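Local coordinates for protein myosin-I heavy chain (Dictyostelium discoideum, PDB 5EJR) that serves as an actin-based ATPase motor, a class VII myosin involved in early phagocytosis and adhesion, seen here as its second MyTH4-FERM tail module, at residues Ser69-Trp74 against Tyr108-Arg113; Phe42-Asp47 against Met75-Ile80; Ala348-Gln353 against Glu403-Met408. All coordinates share one frame; numbering follows the deposited sequence.

Contact 1 of 3, residues Ser69-Trp74 against Tyr108-Arg113; sequences SEIMMW and YCQAYR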
loop_
_atom_site.group_PDB
_atom_site.type_symbol
_atom_site.label_atom_id
_atom_site.label_comp_id
_atom_site.label_asym_id
_atom_site.label_seq_id
_atom_site.Cartn_x
_atom_site.Cartn_y
_atom_site.Cartn_z
ATOM N N SER A 69 25.150 13.438 1.336
ATOM C CA SER A 69 25.733 12.215 1.891
ATOM C C SER A 69 24.821 10.993 1.663
ATOM O O SER A 69 25.332 9.893 1.489
ATOM C CB SER A 69 26.097 12.385 3.366
ATOM O OG SER A 69 24.969 12.477 4.217
ATOM N N GLU A 70 23.481 11.203 1.608
ATOM C CA GLU A 70 22.513 10.133 1.350
ATOM C C GLU A 70 22.572 9.693 -0.119
ATOM O O GLU A 70 22.541 8.488 -0.393
ATOM C CB GLU A 70 21.098 10.539 1.791
ATOM C CG GLU A 70 20.981 10.595 3.308
ATOM C CD GLU A 70 19.636 10.933 3.914
ATOM O OE1 GLU A 70 18.695 11.277 3.163
ATOM O OE2 GLU A 70 19.536 10.881 5.160
ATOM N N ILE A 71 22.709 10.666 -1.051
ATOM C CA ILE A 71 22.884 10.407 -2.485
ATOM C C ILE A 71 24.149 9.534 -2.662
ATOM O O ILE A 71 24.100 8.489 -3.319
ATOM C CB ILE A 71 22.909 11.737 -3.285
ATOM C CG1 ILE A 71 21.492 12.349 -3.314
ATOM C CG2 ILE A 71 23.464 11.539 -4.703
ATOM C CD1 ILE A 71 21.288 13.628 -4.145
ATOM N N MET A 72 25.243 9.919 -1.968
ATOM C CA MET A 72 26.519 9.200 -1.944
ATOM C C MET A 72 26.362 7.770 -1.428
ATOM O O MET A 72 26.988 6.861 -1.961
ATOM C CB MET A 72 27.553 9.981 -1.120
ATOM C CG MET A 72 28.018 11.261 -1.793
ATOM S SD MET A 72 29.426 12.042 -0.946
ATOM C CE MET A 72 30.648 10.729 -1.056
ATOM N N MET A 73 25.498 7.566 -0.426
ATOM C CA MET A 73 25.182 6.255 0.146
ATOM C C MET A 73 24.433 5.410 -0.872
ATOM O O MET A 73 24.685 4.215 -0.975
ATOM C CB MET A 73 24.306 6.419 1.392
ATOM C CG MET A 73 25.058 6.880 2.601
ATOM S SD MET A 73 23.950 7.497 3.881
ATOM C CE MET A 73 23.587 6.070 4.665
ATOM N N TRP A 74 23.494 6.029 -1.608
ATOM C CA TRP A 74 22.691 5.338 -2.618
ATOM C C TRP A 74 23.584 4.862 -3.777
ATOM O O TRP A 74 23.470 3.718 -4.236
ATOM C CB TRP A 74 21.577 6.255 -3.136
ATOM C CG TRP A 74 20.941 5.733 -4.381
ATOM C CD1 TRP A 74 21.129 6.184 -5.656
ATOM C CD2 TRP A 74 20.092 4.583 -4.481
ATOM N NE1 TRP A 74 20.403 5.419 -6.541
ATOM C CE2 TRP A 74 19.779 4.410 -5.850
ATOM C CE3 TRP A 74 19.547 3.689 -3.540
ATOM C CZ2 TRP A 74 18.929 3.390 -6.299
ATOM C CZ3 TRP A 74 18.695 2.687 -3.985
ATOM C CH2 TRP A 74 18.407 2.535 -5.350
ATOM N N TYR A 108 18.061 17.413 -7.624
ATOM C CA TYR A 108 18.298 17.067 -9.036
ATOM C C TYR A 108 19.731 17.416 -9.477
ATOM O O TYR A 108 20.351 16.636 -10.184
ATOM C CB TYR A 108 17.310 17.800 -9.951
ATOM C CG TYR A 108 16.021 17.051 -10.215
ATOM C CD1 TYR A 108 15.930 16.121 -11.250
ATOM C CD2 TYR A 108 14.870 17.324 -9.480
ATOM C CE1 TYR A 108 14.730 15.462 -11.527
ATOM C CE2 TYR A 108 13.677 16.645 -9.722
ATOM C CZ TYR A 108 13.608 15.724 -10.754
ATOM O OH TYR A 108 12.412 15.107 -11.020
ATOM N N CYS A 109 20.244 18.597 -9.057
ATOM C CA CYS A 109 21.609 19.047 -9.351
ATOM C C CYS A 109 22.631 18.182 -8.635
ATOM O O CYS A 109 23.589 17.784 -9.277
ATOM C CB CYS A 109 21.788 20.524 -9.024
ATOM S SG CYS A 109 20.812 21.632 -10.069
ATOM N N GLN A 110 22.411 17.822 -7.345
ATOM C CA GLN A 110 23.357 16.951 -6.612
ATOM C C GLN A 110 23.455 15.575 -7.246
ATOM O O GLN A 110 24.542 14.990 -7.260
ATOM C CB GLN A 110 22.960 16.751 -5.144
ATOM C CG GLN A 110 23.158 17.948 -4.226
ATOM C CD GLN A 110 22.780 17.634 -2.787
ATOM O OE1 GLN A 110 22.295 16.546 -2.447
ATOM N NE2 GLN A 110 23.051 18.570 -1.893
ATOM N N ALA A 111 22.296 15.021 -7.701
ATOM C CA ALA A 111 22.242 13.683 -8.284
ATOM C C ALA A 111 22.983 13.712 -9.611
ATOM O O ALA A 111 23.848 12.862 -9.831
ATOM C CB ALA A 111 20.790 13.240 -8.478
ATOM N N TYR A 112 22.679 14.712 -10.459
ATOM C CA TYR A 112 23.298 14.878 -11.768
ATOM C C TYR A 112 24.818 15.094 -11.684
ATOM O O TYR A 112 25.570 14.395 -12.369
ATOM C CB TYR A 112 22.627 15.986 -12.602
ATOM C CG TYR A 112 23.303 16.112 -13.949
ATOM C CD1 TYR A 112 23.058 15.186 -14.962
ATOM C CD2 TYR A 112 24.307 17.058 -14.161
ATOM C CE1 TYR A 112 23.750 15.236 -16.172
ATOM C CE2 TYR A 112 25.003 17.118 -15.369
ATOM C CZ TYR A 112 24.724 16.203 -16.367
ATOM O OH TYR A 112 25.408 16.265 -17.551
ATOM N N ARG A 113 25.264 16.050 -10.851
ATOM C CA ARG A 113 26.690 16.349 -10.628
ATOM C C ARG A 113 27.453 15.052 -10.334
ATOM O O ARG A 113 28.534 14.833 -10.876
ATOM C CB ARG A 113 26.849 17.343 -9.459
ATOM C CG ARG A 113 28.217 17.333 -8.777
ATOM C CD ARG A 113 28.106 17.735 -7.327
ATOM N NE ARG A 113 29.310 17.433 -6.566
ATOM C CZ ARG A 113 30.265 18.318 -6.296
ATOM N NH1 ARG A 113 30.186 19.554 -6.770
ATOM N NH2 ARG A 113 31.310 17.972 -5.559
#

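Contact 2 of 3, residues Phe42-Asp47 against Met75-Ile80; sequences FYFNKD and MGDYPI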
loop_
_atom_site.group_PDB
_atom_site.type_symbol
_atom_site.label_atom_id
_atom_site.label_comp_id
_atom_site.label_asym_id
_atom_site.label_seq_id
_atom_site.Cartn_x
_atom_site.Cartn_y
_atom_site.Cartn_z
ATOM N N PHE A 42 29.662 21.073 -11.158
ATOM C CA PHE A 42 28.889 20.102 -11.935
ATOM C C PHE A 42 29.579 18.732 -12.024
ATOM O O PHE A 42 29.021 17.810 -12.621
ATOM C CB PHE A 42 28.669 20.623 -13.359
ATOM C CG PHE A 42 27.727 21.790 -13.499
ATOM C CD1 PHE A 42 26.376 21.656 -13.191
ATOM C CD2 PHE A 42 28.172 23.004 -14.007
ATOM C CE1 PHE A 42 25.497 22.728 -13.351
ATOM C CE2 PHE A 42 27.291 24.073 -14.174
ATOM C CZ PHE A 42 25.960 23.925 -13.850
ATOM N N TYR A 43 30.790 18.604 -11.469
ATOM C CA TYR A 43 31.558 17.376 -11.584
ATOM C C TYR A 43 31.605 16.568 -10.304
ATOM O O TYR A 43 31.640 17.140 -9.208
ATOM C CB TYR A 43 32.991 17.667 -12.097
ATOM C CG TYR A 43 33.090 18.470 -13.380
ATOM C CD1 TYR A 43 32.150 18.320 -14.395
ATOM C CD2 TYR A 43 34.177 19.305 -13.621
ATOM C CE1 TYR A 43 32.224 19.066 -15.568
ATOM C CE2 TYR A 43 34.290 20.021 -14.813
ATOM C CZ TYR A 43 33.305 19.902 -15.783
ATOM O OH TYR A 43 33.390 20.599 -16.964
ATOM N N PHE A 44 31.642 15.228 -10.457
ATOM C CA PHE A 44 31.738 14.254 -9.369
ATOM C C PHE A 44 32.959 14.504 -8.477
ATOM O O PHE A 44 34.026 14.865 -8.967
ATOM C CB PHE A 44 31.769 12.804 -9.918
ATOM C CG PHE A 44 32.060 11.729 -8.885
ATOM C CD1 PHE A 44 33.369 11.377 -8.566
ATOM C CD2 PHE A 44 31.027 11.116 -8.184
ATOM C CE1 PHE A 44 33.637 10.437 -7.563
ATOM C CE2 PHE A 44 31.297 10.161 -7.195
ATOM C CZ PHE A 44 32.600 9.831 -6.889
ATOM N N ASN A 45 32.791 14.287 -7.172
ATOM C CA ASN A 45 33.843 14.358 -6.174
ATOM C C ASN A 45 33.546 13.327 -5.105
ATOM O O ASN A 45 32.390 13.155 -4.713
ATOM C CB ASN A 45 33.992 15.759 -5.578
ATOM C CG ASN A 45 35.314 15.966 -4.881
ATOM O OD1 ASN A 45 35.651 15.289 -3.896
ATOM N ND2 ASN A 45 36.106 16.891 -5.398
ATOM N N LYS A 46 34.596 12.631 -4.649
ATOM C CA LYS A 46 34.520 11.565 -3.648
ATOM C C LYS A 46 34.205 12.069 -2.236
ATOM O O LYS A 46 33.834 11.265 -1.381
ATOM C CB LYS A 46 35.834 10.743 -3.626
ATOM C CG LYS A 46 36.155 9.983 -4.918
ATOM C CD LYS A 46 35.557 8.572 -4.943
ATOM C CE LYS A 46 35.982 7.794 -6.164
ATOM N NZ LYS A 46 35.179 6.553 -6.339
ATOM N N ASP A 47 34.396 13.374 -1.981
ATOM C CA ASP A 47 34.183 14.002 -0.677
ATOM C C ASP A 47 32.789 14.610 -0.514
ATOM O O ASP A 47 32.275 15.204 -1.469
ATOM C CB ASP A 47 35.257 15.079 -0.410
ATOM C CG ASP A 47 36.679 14.550 -0.278
ATOM O OD1 ASP A 47 36.844 13.364 0.112
ATOM O OD2 ASP A 47 37.629 15.330 -0.529
ATOM N N MET A 75 24.486 5.758 -4.218
ATOM C CA MET A 75 25.445 5.554 -5.299
ATOM C C MET A 75 26.619 4.644 -4.923
ATOM O O MET A 75 27.351 4.216 -5.810
ATOM C CB MET A 75 25.923 6.905 -5.826
ATOM C CG MET A 75 24.836 7.643 -6.566
ATOM S SD MET A 75 25.283 9.322 -7.031
ATOM C CE MET A 75 26.464 8.962 -8.395
ATOM N N GLY A 76 26.765 4.333 -3.633
ATOM C CA GLY A 76 27.824 3.469 -3.121
ATOM C C GLY A 76 29.181 4.138 -2.984
ATOM O O GLY A 76 30.211 3.466 -3.064
ATOM N N ASP A 77 29.191 5.461 -2.771
ATOM C CA ASP A 77 30.400 6.274 -2.600
ATOM C C ASP A 77 30.608 6.723 -1.144
ATOM O O ASP A 77 31.605 7.377 -0.840
ATOM C CB ASP A 77 30.377 7.486 -3.547
ATOM C CG ASP A 77 30.313 7.118 -5.016
ATOM O OD1 ASP A 77 31.125 6.263 -5.456
ATOM O OD2 ASP A 77 29.471 7.697 -5.732
ATOM N N TYR A 78 29.665 6.367 -0.259
ATOM C CA TYR A 78 29.660 6.662 1.176
ATOM C C TYR A 78 29.025 5.447 1.861
ATOM O O TYR A 78 28.063 4.894 1.321
ATOM C CB TYR A 78 28.846 7.932 1.450
ATOM C CG TYR A 78 29.053 8.564 2.811
ATOM C CD1 TYR A 78 29.991 9.577 2.996
ATOM C CD2 TYR A 78 28.241 8.222 3.891
ATOM C CE1 TYR A 78 30.148 10.202 4.234
ATOM C CE2 TYR A 78 28.388 8.842 5.133
ATOM C CZ TYR A 78 29.339 9.836 5.299
ATOM O OH TYR A 78 29.492 10.445 6.523
ATOM N N PRO A 79 29.570 4.961 2.995
ATOM C CA PRO A 79 28.992 3.752 3.607
ATOM C C PRO A 79 27.625 3.961 4.256
ATOM O O PRO A 79 27.279 5.083 4.650
ATOM C CB PRO A 79 30.058 3.303 4.609
ATOM C CG PRO A 79 30.830 4.528 4.923
ATOM C CD PRO A 79 30.726 5.469 3.764
ATOM N N ILE A 80 26.837 2.872 4.332
ATOM C CA ILE A 80 25.504 2.884 4.932
ATOM C C ILE A 80 25.580 2.312 6.368
ATOM O O ILE A 80 26.068 1.192 6.527
ATOM C CB ILE A 80 24.453 2.174 4.015
ATOM C CG1 ILE A 80 24.303 2.889 2.657
ATOM C CG2 ILE A 80 23.104 2.070 4.698
ATOM C CD1 ILE A 80 23.825 1.977 1.474
HETATM O O HOH W 1 32.630 6.295 -7.830
#

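Contact 3 of 3, residues Ala348-Gln353 against Glu403-Met408; sequences AAILIQ and EYLKLM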
loop_
_atom_site.group_PDB
_atom_site.type_symbol
_atom_site.label_atom_id
_atom_site.label_comp_id
_atom_site.label_asym_id
_atom_site.label_seq_id
_atom_site.Cartn_x
_atom_site.Cartn_y
_atom_site.Cartn_z
ATOM N N ALA A 348 -21.214 -27.224 13.062
ATOM C CA ALA A 348 -20.272 -28.329 12.936
ATOM C C ALA A 348 -20.903 -29.447 12.103
ATOM O O ALA A 348 -20.271 -29.880 11.153
ATOM C CB ALA A 348 -19.875 -28.815 14.325
ATOM N N ALA A 349 -22.210 -29.788 12.334
ATOM C CA ALA A 349 -22.903 -30.831 11.542
ATOM C C ALA A 349 -22.943 -30.535 10.050
ATOM O O ALA A 349 -22.656 -31.432 9.256
ATOM C CB ALA A 349 -24.302 -31.112 12.080
ATOM N N ILE A 350 -23.257 -29.269 9.670
ATOM C CA ILE A 350 -23.308 -28.861 8.262
ATOM C C ILE A 350 -21.943 -28.960 7.646
ATOM O O ILE A 350 -21.811 -29.479 6.554
ATOM C CB ILE A 350 -23.885 -27.414 8.102
ATOM C CG1 ILE A 350 -25.342 -27.362 8.525
ATOM C CG2 ILE A 350 -23.716 -26.922 6.653
ATOM C CD1 ILE A 350 -25.814 -25.959 8.793
ATOM N N LEU A 351 -20.930 -28.391 8.311
ATOM C CA LEU A 351 -19.563 -28.399 7.806
ATOM C C LEU A 351 -18.999 -29.800 7.654
ATOM O O LEU A 351 -18.206 -30.035 6.743
ATOM C CB LEU A 351 -18.642 -27.500 8.663
ATOM C CG LEU A 351 -18.966 -25.974 8.658
ATOM C CD1 LEU A 351 -17.930 -25.214 9.427
ATOM C CD2 LEU A 351 -19.007 -25.417 7.248
ATOM N N ILE A 352 -19.423 -30.732 8.518
ATOM C CA ILE A 352 -19.010 -32.156 8.404
ATOM C C ILE A 352 -19.659 -32.755 7.132
ATOM O O ILE A 352 -18.965 -33.384 6.340
ATOM C CB ILE A 352 -19.362 -32.950 9.707
ATOM C CG1 ILE A 352 -18.375 -32.564 10.840
ATOM C CG2 ILE A 352 -19.349 -34.501 9.462
ATOM C CD1 ILE A 352 -18.837 -32.971 12.264
ATOM N N GLN A 353 -20.946 -32.474 6.888
ATOM C CA GLN A 353 -21.622 -32.975 5.682
ATOM C C GLN A 353 -20.947 -32.422 4.414
ATOM O O GLN A 353 -20.864 -33.130 3.395
ATOM C CB GLN A 353 -23.135 -32.701 5.730
ATOM C CG GLN A 353 -23.924 -33.569 4.734
ATOM C CD GLN A 353 -25.408 -33.312 4.676
ATOM O OE1 GLN A 353 -25.995 -32.681 5.548
ATOM N NE2 GLN A 353 -26.064 -33.821 3.644
ATOM N N GLU A 403 -23.877 -26.971 -2.573
ATOM C CA GLU A 403 -24.248 -25.553 -2.638
ATOM C C GLU A 403 -25.267 -25.175 -1.554
ATOM O O GLU A 403 -25.149 -24.107 -0.945
ATOM C CB GLU A 403 -24.856 -25.221 -4.010
ATOM C CG GLU A 403 -25.148 -23.745 -4.147
ATOM C CD GLU A 403 -25.456 -23.355 -5.569
ATOM O OE1 GLU A 403 -24.493 -23.108 -6.329
ATOM O OE2 GLU A 403 -26.655 -23.273 -5.913
ATOM N N TYR A 404 -26.283 -26.016 -1.357
ATOM C CA TYR A 404 -27.319 -25.704 -0.374
ATOM C C TYR A 404 -26.792 -25.735 1.056
ATOM O O TYR A 404 -27.255 -24.955 1.891
ATOM C CB TYR A 404 -28.553 -26.579 -0.555
ATOM C CG TYR A 404 -29.725 -26.128 0.274
ATOM C CD1 TYR A 404 -30.503 -25.034 -0.113
ATOM C CD2 TYR A 404 -30.030 -26.751 1.481
ATOM C CE1 TYR A 404 -31.578 -24.603 0.666
ATOM C CE2 TYR A 404 -31.110 -26.343 2.254
ATOM C CZ TYR A 404 -31.868 -25.259 1.857
ATOM O OH TYR A 404 -32.904 -24.861 2.663
ATOM N N LEU A 405 -25.814 -26.616 1.335
ATOM C CA LEU A 405 -25.181 -26.695 2.651
ATOM C C LEU A 405 -24.332 -25.428 2.921
ATOM O O LEU A 405 -24.310 -24.927 4.041
ATOM C CB LEU A 405 -24.318 -27.952 2.753
ATOM C CG LEU A 405 -25.033 -29.322 2.853
ATOM C CD1 LEU A 405 -24.016 -30.460 2.620
ATOM C CD2 LEU A 405 -25.766 -29.498 4.207
ATOM N N LYS A 406 -23.689 -24.894 1.897
ATOM C CA LYS A 406 -22.885 -23.684 2.014
ATOM C C LYS A 406 -23.796 -22.467 2.327
ATOM O O LYS A 406 -23.472 -21.677 3.219
ATOM C CB LYS A 406 -22.008 -23.476 0.760
ATOM C CG LYS A 406 -20.918 -24.562 0.572
ATOM C CD LYS A 406 -20.189 -24.402 -0.744
ATOM C CE LYS A 406 -19.374 -25.622 -1.080
ATOM N NZ LYS A 406 -18.610 -25.444 -2.332
ATOM N N LEU A 407 -24.994 -22.429 1.709
ATOM C CA LEU A 407 -25.983 -21.368 1.941
ATOM C C LEU A 407 -26.554 -21.463 3.348
ATOM O O LEU A 407 -26.771 -20.433 3.981
ATOM C CB LEU A 407 -27.134 -21.447 0.900
ATOM C CG LEU A 407 -26.780 -21.107 -0.554
ATOM C CD1 LEU A 407 -27.870 -21.578 -1.517
ATOM C CD2 LEU A 407 -26.597 -19.633 -0.738
ATOM N N MET A 408 -26.773 -22.704 3.845
ATOM C CA MET A 408 -27.305 -22.993 5.181
ATOM C C MET A 408 -26.271 -22.542 6.218
ATOM O O MET A 408 -26.635 -21.975 7.242
ATOM C CB MET A 408 -27.528 -24.513 5.352
ATOM C CG MET A 408 -28.809 -25.044 4.774
ATOM S SD MET A 408 -28.902 -26.868 4.942
ATOM C CE MET A 408 -29.165 -27.042 6.711
#

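Contact 1 of 3, residues Ser69-Trp74 against Tyr108-Arg113
In the helical bundle of the MyTH4 domain, helix 58-75 packs against helix 104-113, with Ile71 of the first set against Gln110 and Ala111 of the second. The two backbones are closest at Ile71 and Ala111, whose CA atoms lie 6.7 Å apart. Nearly all the touching is done by one methyl group. Ile71 CG1 stands anti to the carbonyl carbon (chi1 -72°), and the trans second torsion then carries CD1 straight out to the facing helix. There CD1 meets Gln110 at two points, 3.7 Å from its CB and 3.5 Å from its OE1, both on the side where the amide oxygen is turned back toward CB. It also reaches the backbone at the next residue, with Ala111 N 3.9 Å away. No hydrogen bond joins the two six-residue segments; this part of the interface rests on van der Waals contact. The polar end of Gln110 still ties the same pair of helices together one to two turns earlier in helix 58-75: NE2 is bonded to the carbonyl oxygen of Ala64, and OE1 to the side-chain ND2 of Asn67. With NE2 and OE1 both bonded, the amide is held in one rotation and its buried polar atoms have partners. The extended chain of Gln110 beyond CG (chi2 -178°) gives it the length for this reach. Leu130 of helix 121-137 packs on both Ile71 and Ala111, adding a third helix to the cluster. The small Ala111 is consistent with the close approach here, its CB lying 4.4 Å from Ile71 CD1.

Contact 2 of 3, residues Phe42-Asp47 against Met75-Ile80
A single water links Asp77 to Lys46, donating to Asp77 OD1 at 2.8 Å and accepting from Lys46 NZ at 3.0 Å. The charges themselves stay 4.2 Å apart between Lys46 NZ and Asp77 OD1, beyond a salt bridge, so the attraction is probably softened by the intervening water. Lys46 gets its amine there by bending at its second torsion (chi2 -89°), which lays CD at the edge of the Phe44 ring, in its plane. The other carboxylate oxygen turns to that ring: Asp77 OD2 lies 3.4 Å from Phe44 CE2, near the ring plane and at its edge, where the C-H groups carry a slight positive charge. Ring and carboxylate planes stand 66° apart. OD2 is also hydrogen-bonded to the hydroxyl of Ser123, so both oxygens of Asp77 have partners. Replacing Asp77 by an alanine would remove the carboxylate, and is likely to cost Lys46 its water-bridged counter-charge and Ser123 its partner, and to open a gap at the Phe44 edge. Each segment has its own local motif. Asn45 OD1 accepts from Asp47 N at 3.0 Å in an Asx turn, and Gly76, with positive phi, is the C-prime residue of the Schellman motif that ends helix 58-75, bringing Asp77 N back to Met72 O. The contact thus joins the loop leading into helix 58-75 to the turn that ends it, at the surface of the MyTH4 domain; Ser123 of helix 121-137 bonds the carboxylate, and Gln114 and Pro119, in the loop after helix 104-113, pack on Phe44.

Contact 3 of 3, residues Ala348-Gln353 against Glu403-Met408
The side-chain amide of Gln353 presents one face to Leu405, and both leucine methyls lie over it: CD1 is 3.8 Å from Gln353 CD, while CD2 stands above the oxygen, 3.5 Å from Gln353 OE1. The two side chains cross at about a right angle. Gln353 comes to this place with CG anti to the backbone N (chi1 -162°) and an extended chain, so its CB, CG and amide all run past CD1. Its OE1 is buried under the leucine and has no hydrogen-bonding partner in the model. The pair belongs to the helical central lobe of the FERM domain, where segments 348-353 and 403-408 of helices 341-355 and 402-416 run nearly antiparallel, at 156°, their axes 9.6 Å apart at closest. One turn away Ile350 wedges against the backbone of the facing helix: its CG2 is 3.3 Å from the carbonyl oxygen Leu405 O and 4.1 Å from Leu405 CB. The longer branch of the isoleucine serves a different partner, Met408, with CD1 4.1 Å from Met408 CE. Met408 brings that methyl round by a bend at its last torsion (chi3 72°), and CD1 touches its CB as well. Ile350 also packs on Phe409 and Leu412 of helix 402-416, while Ala349 and Ile352 lean on helix 383-394, another helix of the lobe.

In the fold
Contacts 1 and 2 lie in the MyTH4 domain, their centres about 7 Å apart, and share helix 58-75: contact 1 uses its last turns in the buried bundle, contact 2 the turn just past its C-terminal end and a loop that precedes the helix in sequence. Arg113, packing on Tyr43 O, joins the two. Contact 3 sits in the FERM part on the opposite side of the chain's centre, its centre about 62 Å from that of contact 1. Contacts 1 and 3 are both helix-to-helix and mostly apolar, each with a buried glutamine, but Gln110 has polar partners nearby whereas Gln353 OE1 has none. Contact 2 instead relies on charge, water and a ring edge.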